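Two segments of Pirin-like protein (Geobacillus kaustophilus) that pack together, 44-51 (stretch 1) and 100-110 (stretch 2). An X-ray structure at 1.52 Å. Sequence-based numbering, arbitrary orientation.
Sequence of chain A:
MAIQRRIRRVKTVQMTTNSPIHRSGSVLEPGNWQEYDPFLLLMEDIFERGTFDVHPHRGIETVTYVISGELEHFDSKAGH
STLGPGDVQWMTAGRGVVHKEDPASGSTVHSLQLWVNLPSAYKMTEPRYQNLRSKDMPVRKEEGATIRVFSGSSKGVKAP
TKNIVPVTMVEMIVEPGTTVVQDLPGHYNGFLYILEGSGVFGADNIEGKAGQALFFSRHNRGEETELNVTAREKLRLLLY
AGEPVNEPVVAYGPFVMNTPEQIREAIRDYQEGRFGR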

# COMPACT_ATOMS: atom_id res chain seq x y z
N GLU A 44 -5.13 -4.28 -8.01
CA GLU A 44 -6.30 -3.42 -7.94
C GLU A 44 -7.51 -4.25 -8.34
O GLU A 44 -7.47 -4.95 -9.35
N ASP A 45 -8.57 -4.18 -7.54
CA ASP A 45 -9.79 -4.94 -7.82
C ASP A 45 -11.01 -4.06 -7.72
O ASP A 45 -11.11 -3.21 -6.83
N ILE A 46 -11.94 -4.25 -8.65
CA ILE A 46 -13.27 -3.68 -8.55
C ILE A 46 -14.21 -4.87 -8.60
O ILE A 46 -14.25 -5.59 -9.60
N PHE A 47 -14.97 -5.09 -7.53
CA PHE A 47 -15.71 -6.34 -7.41
C PHE A 47 -17.02 -6.24 -6.64
O PHE A 47 -17.19 -5.33 -5.82
N GLU A 48 -17.93 -7.17 -6.93
CA GLU A 48 -19.22 -7.24 -6.26
C GLU A 48 -19.30 -8.47 -5.36
O GLU A 48 -18.42 -9.34 -5.39
N ARG A 49 -20.35 -8.52 -4.54
CA ARG A 49 -20.60 -9.63 -3.63
C ARG A 49 -20.60 -10.95 -4.39
O ARG A 49 -21.22 -11.08 -5.46
N GLY A 50 -19.88 -11.93 -3.84
CA GLY A 50 -19.80 -13.27 -4.40
C GLY A 50 -18.61 -13.54 -5.30
O GLY A 50 -18.43 -14.66 -5.79
N THR A 51 -17.78 -12.52 -5.51
CA THR A 51 -16.62 -12.64 -6.40
C THR A 51 -15.61 -13.69 -5.92
O THR A 51 -15.23 -14.59 -6.68
N LYS A 100 -11.64 -14.31 3.38
CA LYS A 100 -12.47 -13.93 2.23
C LYS A 100 -12.83 -12.47 2.37
O LYS A 100 -13.20 -12.01 3.46
N GLU A 101 -12.71 -11.73 1.27
CA GLU A 101 -13.11 -10.32 1.22
C GLU A 101 -14.33 -10.25 0.33
O GLU A 101 -14.28 -10.65 -0.83
N ASP A 102 -15.45 -9.78 0.90
CA ASP A 102 -16.72 -9.81 0.18
C ASP A 102 -17.44 -8.46 0.34
O ASP A 102 -17.65 -8.01 1.46
N PRO A 103 -17.79 -7.79 -0.78
CA PRO A 103 -18.56 -6.56 -0.62
C PRO A 103 -19.90 -6.78 0.09
O PRO A 103 -20.52 -7.85 -0.04
N ALA A 104 -20.34 -5.76 0.82
CA ALA A 104 -21.69 -5.74 1.38
C ALA A 104 -22.71 -5.82 0.24
O ALA A 104 -22.43 -5.40 -0.88
N SER A 105 -23.89 -6.37 0.53
CA SER A 105 -24.97 -6.46 -0.47
C SER A 105 -25.21 -5.11 -1.14
O SER A 105 -25.33 -4.09 -0.46
N GLY A 106 -25.24 -5.11 -2.47
CA GLY A 106 -25.46 -3.88 -3.25
C GLY A 106 -24.27 -2.95 -3.37
O GLY A 106 -24.36 -1.91 -4.03
N SER A 107 -23.15 -3.29 -2.73
CA SER A 107 -21.96 -2.45 -2.80
C SER A 107 -20.93 -2.99 -3.79
O SER A 107 -20.75 -4.20 -3.90
N THR A 108 -20.29 -2.08 -4.52
CA THR A 108 -19.14 -2.41 -5.34
C THR A 108 -17.89 -1.91 -4.61
O THR A 108 -17.80 -0.73 -4.29
N VAL A 109 -16.95 -2.81 -4.34
CA VAL A 109 -15.70 -2.44 -3.68
C VAL A 109 -14.61 -2.20 -4.70
O VAL A 109 -14.40 -3.02 -5.59
N HIS A 110 -13.92 -1.06 -4.57
CA HIS A 110 -12.70 -0.79 -5.31
C HIS A 110 -11.58 -0.81 -4.28
O HIS A 110 -11.61 -0.01 -3.34

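Which polar contacts hold the stretches most firmly? His110, chi1 t, reaches across so that NE2 donates to Glu44 OE2 at 2.6 Å; Glu44 is extended, t at chi1 and chi2. Asp102, also t, accepts through OD1 from Gly50 N at 2.9 Å, almost linearly, tying the Glu48–Thr51 turn to the other stretch. Between the strands, Phe47 N to Val109 O and Val109 N to Phe47 O, both 2.9 Å, form an antiparallel pair.

How does Arg49 use its length? Its t, t, t chain carries NH1 to Pro103 O, 2.9 Å away near the guanidinium plane. Asp102 OD2 lies over one guanidinium face, 3.7 Å from Arg49 NH1, so this long salt bridge is one of charge alone. Where the backbones part, a water accepts from Arg49 N at 2.9 Å and donates to Ser107 O at 2.7 Å.

What fills the space around Phe47? Its p rotamer brings the ring under Val109 (t), whose CB sits over one face, while Phe47 CE1 meets Pro103 CD at 3.6 Å. Pro103 points toward stretch 1.

What packs beside Ile46? Ile46 (m, t) shares a sheet face with His110 and lays CD1 over its ring; Ile46 CG2 also touches Thr108 CG2 at 3.6 Å, Thr108 being m.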

# COMPACT_ATOMS: atom_id res chain seq x y z
CB GLU A 44 -6.16 -2.23 -8.88
CG GLU A 44 -7.38 -1.31 -8.90
CD GLU A 44 -7.38 -0.33 -10.07
OE1 GLU A 44 -6.85 -0.65 -11.16
OE2 GLU A 44 -7.94 0.77 -9.90
CB ASP A 45 -9.94 -6.11 -6.85
CG ASP A 45 -8.88 -7.17 -7.07
OD1 ASP A 45 -9.02 -7.97 -8.02
OD2 ASP A 45 -7.91 -7.21 -6.28
CB ILE A 46 -13.56 -2.71 -9.72
CG1 ILE A 46 -12.54 -1.56 -9.73
CG2 ILE A 46 -15.01 -2.20 -9.63
CD1 ILE A 46 -12.64 -0.66 -10.93
CB PHE A 47 -14.82 -7.49 -6.91
CG PHE A 47 -14.22 -7.28 -5.54
CD1 PHE A 47 -14.62 -8.06 -4.46
CD2 PHE A 47 -13.23 -6.32 -5.33
CE1 PHE A 47 -14.05 -7.89 -3.21
CE2 PHE A 47 -12.65 -6.13 -4.08
CZ PHE A 47 -13.07 -6.92 -3.00
CB GLU A 48 -20.35 -7.24 -7.30
CG GLU A 48 -20.41 -5.95 -8.13
CD GLU A 48 -21.37 -6.01 -9.31
OE1 GLU A 48 -22.52 -6.50 -9.15
OE2 GLU A 48 -20.98 -5.55 -10.40
CB ARG A 49 -21.93 -9.44 -2.90
CG ARG A 49 -22.14 -10.36 -1.72
CD ARG A 49 -23.28 -9.85 -0.84
NE ARG A 49 -23.52 -10.69 0.33
CZ ARG A 49 -22.87 -10.59 1.49
NH1 ARG A 49 -21.89 -9.70 1.66
NH2 ARG A 49 -23.19 -11.40 2.49
CB THR A 51 -15.89 -11.28 -6.57
OG1 THR A 51 -16.77 -10.36 -7.23
CG2 THR A 51 -14.63 -11.45 -7.40
CB LYS A 100 -13.75 -14.77 2.17
CG LYS A 100 -14.69 -14.38 1.04
CD LYS A 100 -15.86 -15.34 0.93
CE LYS A 100 -17.01 -14.68 0.17
NZ LYS A 100 -17.85 -15.66 -0.56
CB GLU A 101 -11.97 -9.45 0.67
CG GLU A 101 -10.59 -9.74 1.28
CD GLU A 101 -10.54 -9.58 2.79
OE1 GLU A 101 -11.31 -8.76 3.33
OE2 GLU A 101 -9.71 -10.26 3.43
CB ASP A 102 -17.60 -10.94 0.73
CG ASP A 102 -18.60 -11.47 -0.29
OD1 ASP A 102 -18.39 -11.27 -1.50
OD2 ASP A 102 -19.59 -12.11 0.12
CB PRO A 103 -18.79 -6.09 -2.06
CG PRO A 103 -17.63 -6.70 -2.82
CD PRO A 103 -17.48 -8.06 -2.20
CB ALA A 104 -21.90 -4.48 2.19
CB SER A 105 -26.26 -6.97 0.18
OG SER A 105 -27.25 -7.24 -0.79
CB SER A 107 -21.33 -2.32 -1.41
OG SER A 107 -20.24 -1.40 -1.42
CB THR A 108 -19.22 -1.76 -6.72
OG1 THR A 108 -20.36 -2.27 -7.42
CG2 THR A 108 -17.97 -2.07 -7.55
CB VAL A 109 -15.27 -3.51 -2.65
CG1 VAL A 109 -13.85 -3.26 -2.12
CG2 VAL A 109 -16.24 -3.53 -1.49
CB HIS A 110 -12.82 0.59 -5.97
CG HIS A 110 -11.70 0.94 -6.90
ND1 HIS A 110 -11.57 2.19 -7.45
CD2 HIS A 110 -10.65 0.21 -7.36
CE1 HIS A 110 -10.50 2.22 -8.23
NE2 HIS A 110 -9.92 1.03 -8.19
O HOH W 1 -22.24 -6.37 -4.44